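Local coordinates for virulence associated protein VapB (Rhodococcus hoagii, PDB 7B1Z) that probably contributes to virulence as a plasmid-encoded virulence-associated protein, represented here by its compact eight-stranded antiparallel beta-barrel part, at residues A[12-17]-A[37-42]; A[43-48]-A[92-97]; A[49-54]-A[86-91]. All coordinates share one frame; numbering follows the deposited sequence.

Contact 1: residues A[12-17]-A[37-42]; sequences VISAAV and GLTIPG
Ser14 and Gly42 form an antiparallel hydrogen-bonded pair, Ser14 N reaching Gly42 O at 2.7 Å and Gly42 N returning to Ser14 O at 3.0 Å. The two segments run 131° apart end to end; beyond the Ser14-Gly42 pair they leave regular strand geometry yet stay bonded. Thr39 N donates to Ala16 O over 2.8 Å, and at the far end Gly37 N meets Val17 O from above the carbonyl plane. Leu38 CA adds a CH...O contact to Ala16 O at 3.3 Å. The backbone of Gly37 takes a conformation open essentially to glycine. Residues 12-14 end strand 4-14 of an antiparallel barrel, while 37-41 form the loop that follows strand 29-36 and Gly42 opens strand 42-52, so the turn after the first strand is laced to that loop at the barrel's surface. Thr39 supplies the one side-chain hydrogen bond between the segments. With chi1 at 45°, OG1 sits between the backbone N and carbonyl carbon and donates almost straight on to Ala15 O, 2.7 Å away. Ser14 CB lies 3.8 Å from Thr39 OG1, while its own hydroxyl is taken by Gln19 of the next strand. Pro41 brings the edge of its ring to the turn, CG lying 4.2 Å from Ala16 CB, and Val17 CB rests against Gly37 O.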
ATOM      1  N   VAL A  12      -7.764   4.295   0.385  1.00 22.55           N
ATOM      2  CA  VAL A  12      -7.271   4.899  -0.838  1.00 21.70           C
ATOM      3  C   VAL A  12      -8.244   6.020  -1.181  1.00 23.08           C
ATOM      4  O   VAL A  12      -9.460   5.881  -0.992  1.00 26.75           O
ATOM      5  CB  VAL A  12      -7.132   3.879  -1.979  1.00 25.92           C
ATOM      6  CG1 VAL A  12      -8.446   3.202  -2.250  1.00 30.47           C
ATOM      7  CG2 VAL A  12      -6.565   4.536  -3.224  1.00 26.17           C
ATOM      8  N   ILE A  13      -7.700   7.168  -1.553  1.00 21.43           N
ATOM      9  CA  ILE A  13      -8.516   8.270  -2.070  1.00 20.45           C
ATOM     10  C   ILE A  13      -7.952   8.678  -3.417  1.00 22.12           C
ATOM     11  O   ILE A  13      -6.739   8.834  -3.571  1.00 24.62           O
ATOM     12  CB  ILE A  13      -8.557   9.462  -1.099  1.00 26.32           C
ATOM     13  CG1 ILE A  13      -7.195  10.145  -0.982  1.00 31.00           C
ATOM     14  CG2 ILE A  13      -9.039   8.976   0.269  1.00 33.16           C
ATOM     15  CD1 ILE A  13      -7.258  11.420  -0.121  1.00 34.63           C
ATOM     16  N   SER A  14      -8.818   8.791  -4.414  1.00 20.21           N
ATOM     17  CA  SER A  14      -8.348   8.995  -5.774  1.00 19.69           C
ATOM     18  C   SER A  14      -9.052  10.183  -6.383  1.00 19.90           C
ATOM     19  O   SER A  14     -10.281  10.255  -6.369  1.00 21.92           O
ATOM     20  CB  SER A  14      -8.582   7.747  -6.635  1.00 20.82           C
ATOM     21  OG  SER A  14      -8.060   6.606  -5.993  1.00 22.29           O
ATOM     22  N   ALA A  15      -8.268  11.116  -6.902  1.00 20.98           N
ATOM     23  CA  ALA A  15      -8.771  12.117  -7.822  1.00 20.72           C
ATOM     24  C   ALA A  15      -8.639  11.521  -9.221  1.00 22.06           C
ATOM     25  O   ALA A  15      -8.356  10.334  -9.373  1.00 25.77           O
ATOM     26  CB  ALA A  15      -8.010  13.425  -7.661  1.00 27.97           C
ATOM     27  N   ALA A  16      -8.801  12.347 -10.253  1.00 22.62           N
ATOM     28  CA  ALA A  16      -8.670  11.837 -11.613  1.00 21.75           C
ATOM     29  C   ALA A  16      -7.218  11.575 -11.981  1.00 19.53           C
ATOM     30  O   ALA A  16      -6.927  10.610 -12.704  1.00 24.19           O
ATOM     31  CB  ALA A  16      -9.290  12.828 -12.589  1.00 25.22           C
ATOM     32  N   VAL A  17      -6.281  12.408 -11.511  1.00 21.56           N
ATOM     33  CA  VAL A  17      -4.890  12.275 -11.930  1.00 22.19           C
ATOM     34  C   VAL A  17      -3.926  12.031 -10.782  1.00 22.57           C
ATOM     35  O   VAL A  17      -2.720  11.911 -11.027  1.00 22.80           O
ATOM     36  CB  VAL A  17      -4.413  13.485 -12.761  1.00 23.69           C
ATOM     37  CG1 VAL A  17      -5.252  13.645 -14.015  1.00 30.04           C
ATOM     38  CG2 VAL A  17      -4.410  14.766 -11.928  1.00 25.67           C
ATOM     39  N   GLY A  37      -1.309   9.563 -12.500  1.00 20.63           N
ATOM     40  CA  GLY A  37      -1.658   8.965 -13.778  1.00 22.23           C
ATOM     41  C   GLY A  37      -3.102   9.258 -14.125  1.00 24.15           C
ATOM     42  O   GLY A  37      -3.488  10.418 -14.326  1.00 23.99           O
ATOM     43  N   LEU A  38      -3.905   8.203 -14.228  1.00 21.57           N
ATOM     44  CA  LEU A  38      -5.328   8.347 -14.521  1.00 19.28           C
ATOM     45  C   LEU A  38      -6.115   7.316 -13.737  1.00 21.65           C
ATOM     46  O   LEU A  38      -5.863   6.113 -13.882  1.00 21.96           O
ATOM     47  CB  LEU A  38      -5.562   8.190 -16.021  1.00 17.81           C
ATOM     48  CG  LEU A  38      -6.939   8.545 -16.595  1.00 19.17           C
ATOM     49  CD1 LEU A  38      -8.014   7.565 -16.200  1.00 21.94           C
ATOM     50  CD2 LEU A  38      -7.346   9.950 -16.198  1.00 21.62           C
ATOM     51  N   THR A  39      -7.073   7.787 -12.935  1.00 19.87           N
ATOM     52  CA  THR A  39      -7.974   6.934 -12.175  1.00 20.78           C
ATOM     53  C   THR A  39      -9.384   7.510 -12.252  1.00 20.83           C
ATOM     54  O   THR A  39      -9.589   8.689 -12.542  1.00 22.72           O
ATOM     55  CB  THR A  39      -7.535   6.799 -10.692  1.00 25.87           C
ATOM     56  OG1 THR A  39      -7.188   8.081 -10.154  1.00 25.10           O
ATOM     57  CG2 THR A  39      -6.343   5.948 -10.570  1.00 26.38           C
ATOM     58  N   ILE A  40     -10.362   6.676 -11.949  1.00 22.37           N
ATOM     59  CA  ILE A  40     -11.711   7.194 -11.717  1.00 20.61           C
ATOM     60  C   ILE A  40     -11.739   7.805 -10.322  1.00 18.83           C
ATOM     61  O   ILE A  40     -11.311   7.145  -9.375  1.00 20.65           O
ATOM     62  CB  ILE A  40     -12.745   6.084 -11.845  1.00 25.09           C
ATOM     63  CG1 ILE A  40     -12.776   5.565 -13.284  1.00 23.54           C
ATOM     64  CG2 ILE A  40     -14.129   6.596 -11.457  1.00 26.12           C
ATOM     65  CD1 ILE A  40     -13.577   4.291 -13.405  1.00 27.67           C
ATOM     66  N   PRO A  41     -12.247   9.028 -10.144  1.00 21.32           N
ATOM     67  CA  PRO A  41     -12.292   9.578  -8.790  1.00 25.53           C
ATOM     68  C   PRO A  41     -13.134   8.695  -7.882  1.00 22.72           C
ATOM     69  O   PRO A  41     -14.222   8.252  -8.246  1.00 23.98           O
ATOM     70  CB  PRO A  41     -12.924  10.959  -8.983  1.00 26.92           C
ATOM     71  CG  PRO A  41     -12.561  11.327 -10.411  1.00 26.82           C
ATOM     72  CD  PRO A  41     -12.725  10.002 -11.131  1.00 23.01           C
ATOM     73  N   GLY A  42     -12.622   8.451  -6.684  1.00 22.28           N
ATOM     74  CA  GLY A  42     -13.377   7.697  -5.706  1.00 25.18           C
ATOM     75  C   GLY A  42     -12.523   7.424  -4.482  1.00 23.75           C
ATOM     76  O   GLY A  42     -11.388   7.881  -4.380  1.00 21.56           O
TER

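Contact 2: residues A[43-48]-A[92-97]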
ATOM      1  N   ALA A  43     -13.081   6.644  -3.571  1.00 26.29           N
ATOM      2  CA  ALA A  43     -12.328   6.347  -2.366  1.00 27.55           C
ATOM      3  C   ALA A  43     -12.867   5.070  -1.756  1.00 23.83           C
ATOM      4  O   ALA A  43     -14.017   4.692  -1.985  1.00 27.38           O
ATOM      5  CB  ALA A  43     -12.430   7.509  -1.382  1.00 27.34           C
ATOM      6  N   GLY A  44     -12.057   4.445  -0.920  1.00 28.26           N
ATOM      7  CA  GLY A  44     -12.596   3.405  -0.069  1.00 27.55           C
ATOM      8  C   GLY A  44     -11.587   2.871   0.922  1.00 26.81           C
ATOM      9  O   GLY A  44     -10.380   3.081   0.795  1.00 23.96           O
ATOM     10  N   ALA A  45     -12.112   2.176   1.912  1.00 26.94           N
ATOM     11  CA  ALA A  45     -11.324   1.491   2.929  1.00 24.63           C
ATOM     12  C   ALA A  45     -10.927   0.085   2.469  1.00 25.47           C
ATOM     13  O   ALA A  45     -11.562  -0.516   1.605  1.00 24.21           O
ATOM     14  CB  ALA A  45     -12.125   1.400   4.220  1.00 26.65           C
ATOM     15  N   PHE A  46      -9.856  -0.440   3.066  1.00 26.68           N
ATOM     16  CA  PHE A  46      -9.478  -1.826   2.832  1.00 24.54           C
ATOM     17  C   PHE A  46      -8.862  -2.394   4.107  1.00 27.31           C
ATOM     18  O   PHE A  46      -8.413  -1.649   4.984  1.00 24.11           O
ATOM     19  CB  PHE A  46      -8.548  -1.937   1.613  1.00 24.71           C
ATOM     20  CG  PHE A  46      -7.313  -1.098   1.698  1.00 22.59           C
ATOM     21  CD1 PHE A  46      -6.218  -1.543   2.424  1.00 24.76           C
ATOM     22  CD2 PHE A  46      -7.240   0.131   1.064  1.00 24.95           C
ATOM     23  CE1 PHE A  46      -5.058  -0.772   2.494  1.00 28.57           C
ATOM     24  CE2 PHE A  46      -6.081   0.907   1.131  1.00 26.22           C
ATOM     25  CZ  PHE A  46      -4.993   0.438   1.862  1.00 27.97           C
ATOM     26  N   TRP A  47      -8.952  -3.718   4.243  1.00 27.93           N
ATOM     27  CA  TRP A  47      -8.452  -4.453   5.401  1.00 27.69           C
ATOM     28  C   TRP A  47      -7.739  -5.697   4.903  1.00 22.86           C
ATOM     29  O   TRP A  47      -8.207  -6.349   3.973  1.00 22.84           O
ATOM     30  CB  TRP A  47      -9.575  -4.920   6.368  1.00 28.18           C
ATOM     31  CG  TRP A  47     -10.284  -3.842   7.121  1.00 51.41           C
ATOM     32  CD1 TRP A  47     -10.046  -3.439   8.412  1.00 56.07           C
ATOM     33  CD2 TRP A  47     -11.370  -3.041   6.646  1.00 59.46           C
ATOM     34  NE1 TRP A  47     -10.915  -2.425   8.761  1.00 49.52           N
ATOM     35  CE2 TRP A  47     -11.736  -2.163   7.695  1.00 68.42           C
ATOM     36  CE3 TRP A  47     -12.069  -2.979   5.441  1.00 42.62           C
ATOM     37  CZ2 TRP A  47     -12.767  -1.232   7.563  1.00 67.16           C
ATOM     38  CZ3 TRP A  47     -13.093  -2.051   5.315  1.00 51.47           C
ATOM     39  CH2 TRP A  47     -13.431  -1.191   6.369  1.00 50.20           C
ATOM     40  N   GLY A  48      -6.644  -6.066   5.551  1.00 23.00           N
ATOM     41  CA  GLY A  48      -5.984  -7.274   5.115  1.00 24.69           C
ATOM     42  C   GLY A  48      -4.751  -7.616   5.914  1.00 21.22           C
ATOM     43  O   GLY A  48      -4.679  -7.364   7.112  1.00 24.33           O
ATOM     44  N   GLY A  92      -8.825  -6.835   1.187  1.00 22.40           N
ATOM     45  CA  GLY A  92     -10.157  -6.680   0.632  1.00 22.06           C
ATOM     46  C   GLY A  92     -10.576  -5.226   0.706  1.00 25.96           C
ATOM     47  O   GLY A  92     -10.426  -4.570   1.742  1.00 27.90           O
ATOM     48  N   ALA A  93     -11.133  -4.743  -0.400  1.00 25.48           N
ATOM     49  CA  ALA A  93     -11.483  -3.343  -0.563  1.00 23.73           C
ATOM     50  C   ALA A  93     -12.989  -3.221  -0.616  1.00 31.03           C
ATOM     51  O   ALA A  93     -13.662  -4.031  -1.257  1.00 32.03           O
ATOM     52  CB  ALA A  93     -10.854  -2.763  -1.831  1.00 26.23           C
ATOM     53  N   VAL A  94     -13.507  -2.201   0.064  1.00 25.66           N
ATOM     54  CA  VAL A  94     -14.947  -2.000   0.116  1.00 29.26           C
ATOM     55  C   VAL A  94     -15.463  -1.576  -1.244  1.00 27.71           C
ATOM     56  O   VAL A  94     -16.519  -2.031  -1.691  1.00 32.12           O
ATOM     57  CB  VAL A  94     -15.281  -0.954   1.197  1.00 34.59           C
ATOM     58  CG1 VAL A  94     -16.688  -0.425   1.022  1.00 40.41           C
ATOM     59  CG2 VAL A  94     -15.099  -1.536   2.580  1.00 36.56           C
ATOM     60  N   SER A  95     -14.712  -0.706  -1.921  1.00 25.65           N
ATOM     61  CA  SER A  95     -15.107  -0.101  -3.184  0.54 25.95           C
ATOM     62  C   SER A  95     -14.327  -0.766  -4.312  1.00 26.67           C
ATOM     63  O   SER A  95     -13.099  -0.681  -4.345  1.00 27.51           O
ATOM     64  CB  SER A  95     -14.822   1.401  -3.182  0.54 30.42           C
ATOM     65  OG  SER A  95     -15.496   2.051  -2.128  0.54 28.56           O
ATOM     66  N   ALA A  96     -15.034  -1.392  -5.242  1.00 25.73           N
ATOM     67  CA  ALA A  96     -14.357  -2.098  -6.322  1.00 22.50           C
ATOM     68  C   ALA A  96     -13.662  -1.116  -7.246  1.00 23.58           C
ATOM     69  O   ALA A  96     -14.254  -0.134  -7.695  1.00 22.22           O
ATOM     70  CB  ALA A  96     -15.345  -2.950  -7.122  1.00 25.33           C
ATOM     71  N   VAL A  97     -12.412  -1.423  -7.553  1.00 21.26           N
ATOM     72  CA  VAL A  97     -11.535  -0.630  -8.396  1.00 19.92           C
ATOM     73  C   VAL A  97     -10.682  -1.590  -9.206  1.00 22.02           C
ATOM     74  O   VAL A  97     -10.266  -2.642  -8.708  1.00 20.40           O
ATOM     75  CB  VAL A  97     -10.634   0.317  -7.567  1.00 19.35           C
ATOM     76  CG1 VAL A  97      -9.639   1.043  -8.490  1.00 21.63           C
ATOM     77  CG2 VAL A  97     -11.488   1.291  -6.776  1.00 27.17           C
TER
HETATM   78  O   HOH W   1     -12.118   0.354  -0.965  1.00 30.92           O
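The Trp47 indole meets Val94 at its edge: CG2 of the valine lies in the ring plane, 3.4 Å from Trp47 CZ3, and Gly92 O also approaches the ring's edge near the plane. A chi1 of -69° keeps the indole beside its own backbone N, from where the six-membered ring reaches along the strand toward Val94. The same methyl passes Ala45 CB more loosely at 4.5 Å. Phe46 behaves differently: CB touches Ala93 CB at 4.2 Å, while the ring leads away into the barrel to pack on Leu74 and Ile76 of strand 73-79. Underneath runs an antiparallel ladder between strands 42-52 and 85-93, with Trp47 and Gly92 the hydrogen-bonded pair and Phe46 and Ala93 the non-hydrogen-bonded one. The chain turns a corner at Val94 and Ser95 on its way to strand 96-109. Val94 N donates to Ala45 O, 3.0 Å away and nearly linear at 172°. Water 1 bridges the two segments at this corner, donating to Ala45 O and accepting from Ser95 N, so that carbonyl receives two donors. In one of the two conformers of Ser95, OG donates to Ala43 O at 3.0 Å, a bond that is therefore doubtful.

Contact 3: residues A[49-54]-A[86-91]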
ATOM      1  N   THR A  49      -3.786  -8.208   5.235  1.00 21.39           N
ATOM      2  CA  THR A  49      -2.602  -8.764   5.855  1.00 22.56           C
ATOM      3  C   THR A  49      -1.364  -8.233   5.159  1.00 22.43           C
ATOM      4  O   THR A  49      -1.273  -8.268   3.925  1.00 22.91           O
ATOM      5  CB  THR A  49      -2.638 -10.286   5.777  1.00 25.01           C
ATOM      6  OG1 THR A  49      -3.797 -10.751   6.473  1.00 28.21           O
ATOM      7  CG2 THR A  49      -1.392 -10.906   6.396  1.00 29.25           C
ATOM      8  N   LEU A  50      -0.412  -7.781   5.968  1.00 21.73           N
ATOM      9  CA  LEU A  50       0.936  -7.469   5.532  1.00 22.41           C
ATOM     10  C   LEU A  50       1.820  -8.694   5.720  1.00 27.22           C
ATOM     11  O   LEU A  50       1.831  -9.297   6.794  1.00 23.34           O
ATOM     12  CB  LEU A  50       1.497  -6.295   6.335  1.00 21.03           C
ATOM     13  CG  LEU A  50       3.002  -6.002   6.215  1.00 22.95           C
ATOM     14  CD1 LEU A  50       3.400  -5.528   4.828  1.00 21.31           C
ATOM     15  CD2 LEU A  50       3.406  -4.941   7.234  1.00 26.00           C
ATOM     16  N   PHE A  51       2.523  -9.070   4.659  1.00 21.97           N
ATOM     17  CA  PHE A  51       3.497 -10.157   4.653  1.00 22.49           C
ATOM     18  C   PHE A  51       4.895  -9.577   4.459  1.00 24.27           C
ATOM     19  O   PHE A  51       5.165  -8.915   3.449  1.00 23.35           O
ATOM     20  CB  PHE A  51       3.212 -11.140   3.510  1.00 23.07           C
ATOM     21  CG  PHE A  51       1.862 -11.763   3.539  1.00 20.87           C
ATOM     22  CD1 PHE A  51       0.782 -11.121   2.943  1.00 21.63           C
ATOM     23  CD2 PHE A  51       1.668 -13.017   4.085  1.00 22.03           C
ATOM     24  CE1 PHE A  51      -0.475 -11.711   2.957  1.00 25.42           C
ATOM     25  CE2 PHE A  51       0.408 -13.600   4.080  1.00 23.19           C
ATOM     26  CZ  PHE A  51      -0.651 -12.947   3.508  1.00 21.53           C
ATOM     27  N   THR A  52       5.804  -9.845   5.395  1.00 25.12           N
ATOM     28  CA  THR A  52       7.185  -9.436   5.185  1.00 22.79           C
ATOM     29  C   THR A  52       8.098 -10.320   6.008  1.00 26.52           C
ATOM     30  O   THR A  52       7.729 -10.782   7.090  1.00 25.47           O
ATOM     31  CB  THR A  52       7.424  -7.949   5.549  1.00 24.45           C
ATOM     32  OG1 THR A  52       8.805  -7.618   5.323  1.00 25.81           O
ATOM     33  CG2 THR A  52       7.099  -7.701   7.025  1.00 28.18           C
ATOM     34  N   SER A  53       9.273 -10.601   5.468  1.00 27.74           N
ATOM     35  CA  SER A  53      10.247 -11.349   6.248  1.00 34.88           C
ATOM     36  C   SER A  53      11.064 -10.459   7.172  1.00 29.24           C
ATOM     37  O   SER A  53      11.803 -10.983   8.020  1.00 29.00           O
ATOM     38  CB  SER A  53      11.184 -12.133   5.325  1.00 38.04           C
ATOM     39  OG  SER A  53      11.880 -11.276   4.450  1.00 39.84           O
ATOM     40  N   ASP A  54      10.944  -9.136   7.051  1.00 28.25           N
ATOM     41  CA  ASP A  54      11.785  -8.239   7.856  1.00 31.65           C
ATOM     42  C   ASP A  54      11.037  -6.902   7.964  1.00 30.37           C
ATOM     43  O   ASP A  54      11.199  -6.020   7.128  1.00 29.48           O
ATOM     44  CB  ASP A  54      13.156  -8.090   7.221  1.00 31.43           C
ATOM     45  CG  ASP A  54      14.129  -7.319   8.067  1.00 37.46           C
ATOM     46  OD1 ASP A  54      13.693  -6.574   8.968  1.00 33.96           O
ATOM     47  OD2 ASP A  54      15.345  -7.451   7.812  1.00 42.64           O
ATOM     48  N   LEU A  86      10.281  -5.647  -0.569  1.00 21.25           N
ATOM     49  CA  LEU A  86      10.369  -5.639   0.882  1.00 24.00           C
ATOM     50  C   LEU A  86       9.200  -6.300   1.594  1.00 23.34           C
ATOM     51  O   LEU A  86       9.275  -6.482   2.810  1.00 25.03           O
ATOM     52  CB  LEU A  86      10.483  -4.189   1.379  1.00 24.60           C
ATOM     53  CG  LEU A  86      11.653  -3.384   0.838  1.00 25.36           C
ATOM     54  CD1 LEU A  86      11.529  -1.907   1.279  1.00 27.51           C
ATOM     55  CD2 LEU A  86      12.991  -3.983   1.298  1.00 31.10           C
ATOM     56  N   GLY A  87       8.138  -6.640   0.895  1.00 20.37           N
ATOM     57  CA  GLY A  87       6.924  -7.167   1.496  1.00 20.91           C
ATOM     58  C   GLY A  87       5.711  -6.702   0.718  1.00 19.37           C
ATOM     59  O   GLY A  87       5.796  -5.874  -0.181  1.00 20.78           O
ATOM     60  N   HIS A  88       4.552  -7.236   1.084  1.00 21.59           N
ATOM     61  CA  HIS A  88       3.355  -6.868   0.350  1.00 19.45           C
ATOM     62  C   HIS A  88       2.121  -7.011   1.221  1.00 22.19           C
ATOM     63  O   HIS A  88       2.116  -7.734   2.213  1.00 21.00           O
ATOM     64  CB  HIS A  88       3.222  -7.710  -0.929  1.00 18.41           C
ATOM     65  CG  HIS A  88       2.641  -9.078  -0.725  1.00 18.00           C
ATOM     66  ND1 HIS A  88       3.344 -10.140  -0.181  1.00 18.84           N
ATOM     67  CD2 HIS A  88       1.412  -9.558  -1.027  1.00 19.85           C
ATOM     68  CE1 HIS A  88       2.559 -11.206  -0.139  1.00 21.04           C
ATOM     69  NE2 HIS A  88       1.399 -10.891  -0.688  1.00 20.40           N
ATOM     70  N   ILE A  89       1.065  -6.303   0.822  1.00 20.01           N
ATOM     71  CA  ILE A  89      -0.241  -6.386   1.467  1.00 18.79           C
ATOM     72  C   ILE A  89      -1.210  -7.058   0.515  1.00 20.81           C
ATOM     73  O   ILE A  89      -1.245  -6.735  -0.670  1.00 19.36           O
ATOM     74  CB  ILE A  89      -0.739  -4.985   1.865  1.00 20.12           C
ATOM     75  CG1 ILE A  89       0.054  -4.489   3.062  1.00 21.97           C
ATOM     76  CG2 ILE A  89      -2.201  -4.985   2.197  1.00 20.92           C
ATOM     77  CD1 ILE A  89      -0.106  -3.009   3.290  1.00 27.76           C
ATOM     78  N   GLN A  90      -2.017  -7.965   1.048  1.00 18.91           N
ATOM     79  CA  GLN A  90      -3.196  -8.494   0.376  1.00 18.44           C
ATOM     80  C   GLN A  90      -4.413  -7.994   1.148  1.00 20.26           C
ATOM     81  O   GLN A  90      -4.529  -8.241   2.356  1.00 21.30           O
ATOM     82  CB  GLN A  90      -3.146 -10.025   0.333  1.00 24.30           C
ATOM     83  CG  GLN A  90      -1.856 -10.533  -0.275  1.00 22.38           C
ATOM     84  CD  GLN A  90      -1.764 -12.049  -0.456  1.00 23.55           C
ATOM     85  OE1 GLN A  90      -0.737 -12.542  -0.931  1.00 22.20           O
ATOM     86  NE2 GLN A  90      -2.797 -12.786  -0.062  1.00 24.86           N
ATOM     87  N   ALA A  91      -5.313  -7.298   0.487  1.00 21.04           N
ATOM     88  CA  ALA A  91      -6.427  -6.701   1.201  1.00 18.54           C
ATOM     89  C   ALA A  91      -7.732  -6.848   0.431  1.00 23.69           C
ATOM     90  O   ALA A  91      -7.748  -6.946  -0.796  1.00 21.95           O
ATOM     91  CB  ALA A  91      -6.175  -5.212   1.463  1.00 24.10           C
TER
HETATM   92  O   HOH W   2       5.768 -10.766   0.838  1.00 24.46           O
HETATM   93  O   HOH W   3      11.611  -6.249   4.335  1.00 28.02           O
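Phe51 and His88 lie side by side as an antiparallel hydrogen-bonded pair, joined through their backbones, their ring planes nearly parallel (12°) but strongly offset, with centroids 4.9 Å apart. Phe51 CD1 is over one face of the imidazole, 3.6 Å from His88 CE1. A chi1 of 81° places the His88 ring between its backbone N and carbonyl carbon, and so brings it in toward Phe51. Its two nitrogens are engaged in the ring plane: NE2 donates to Gln90 OE1 at 2.7 Å, and ND1 pairs with water 2, which also donates a longer bond to Phe51 O. Together these partners should limit rotation of the imidazole. Gln90 is extended beyond CG, which carries its amide past Phe51 CE1, the CD atom 3.7 Å away and the amide plane turned 46° from the ring. Thr49 CG2 sits against one face of that ring, toward its rim. On the other side of the sheet Leu50 CD1 meets Ile89 CG1 at 3.9 Å, within a non-hydrogen-bonded pair. Thr52 OG1 donates to Leu86 O over 2.8 Å and accepts from Asp54 N, closing an ST turn where the strand ends. Gly87 packs closely here, CA 3.2 Å from Phe51 O. Asp54 then N-caps helix 55-61 through OD1 to Arg57 N, and Leu50 and Leu86 both pack on Leu58 of that helix. Residues 49-52 and 86-91 are antiparallel neighbours in the barrel sheet, flanked by strand 4-14 beside 49-52 and by strand 73-79 beside 86-91, where Ile89 packs on Phe78.

Strand 42-52 joins all three contacts: its start lies in contact 1, its middle in contact 2 and its end in contact 3. Contacts 2 and 3 are consecutive lengths of one antiparallel ladder with strand 85-93, their centres about 17 Å apart, and Ala91 CB packs 3.8 Å from Phe46 CD1 at the junction. Contact 1 joins the same strand to strand 4-14 on its other side; Val12 N lies 2.9 Å from Gly44 O, a probable hydrogen bond into contact 2. Contacts 1 and 3 do not touch, with centres about 24 Å apart on opposite sides of the chain's centre. Glycerol, probably from the crystallisation liquor, hydrogen-bonds Gln90 NE2 in contact 3, and glycerol also lies about 4 Å from Gly92 in contact 2.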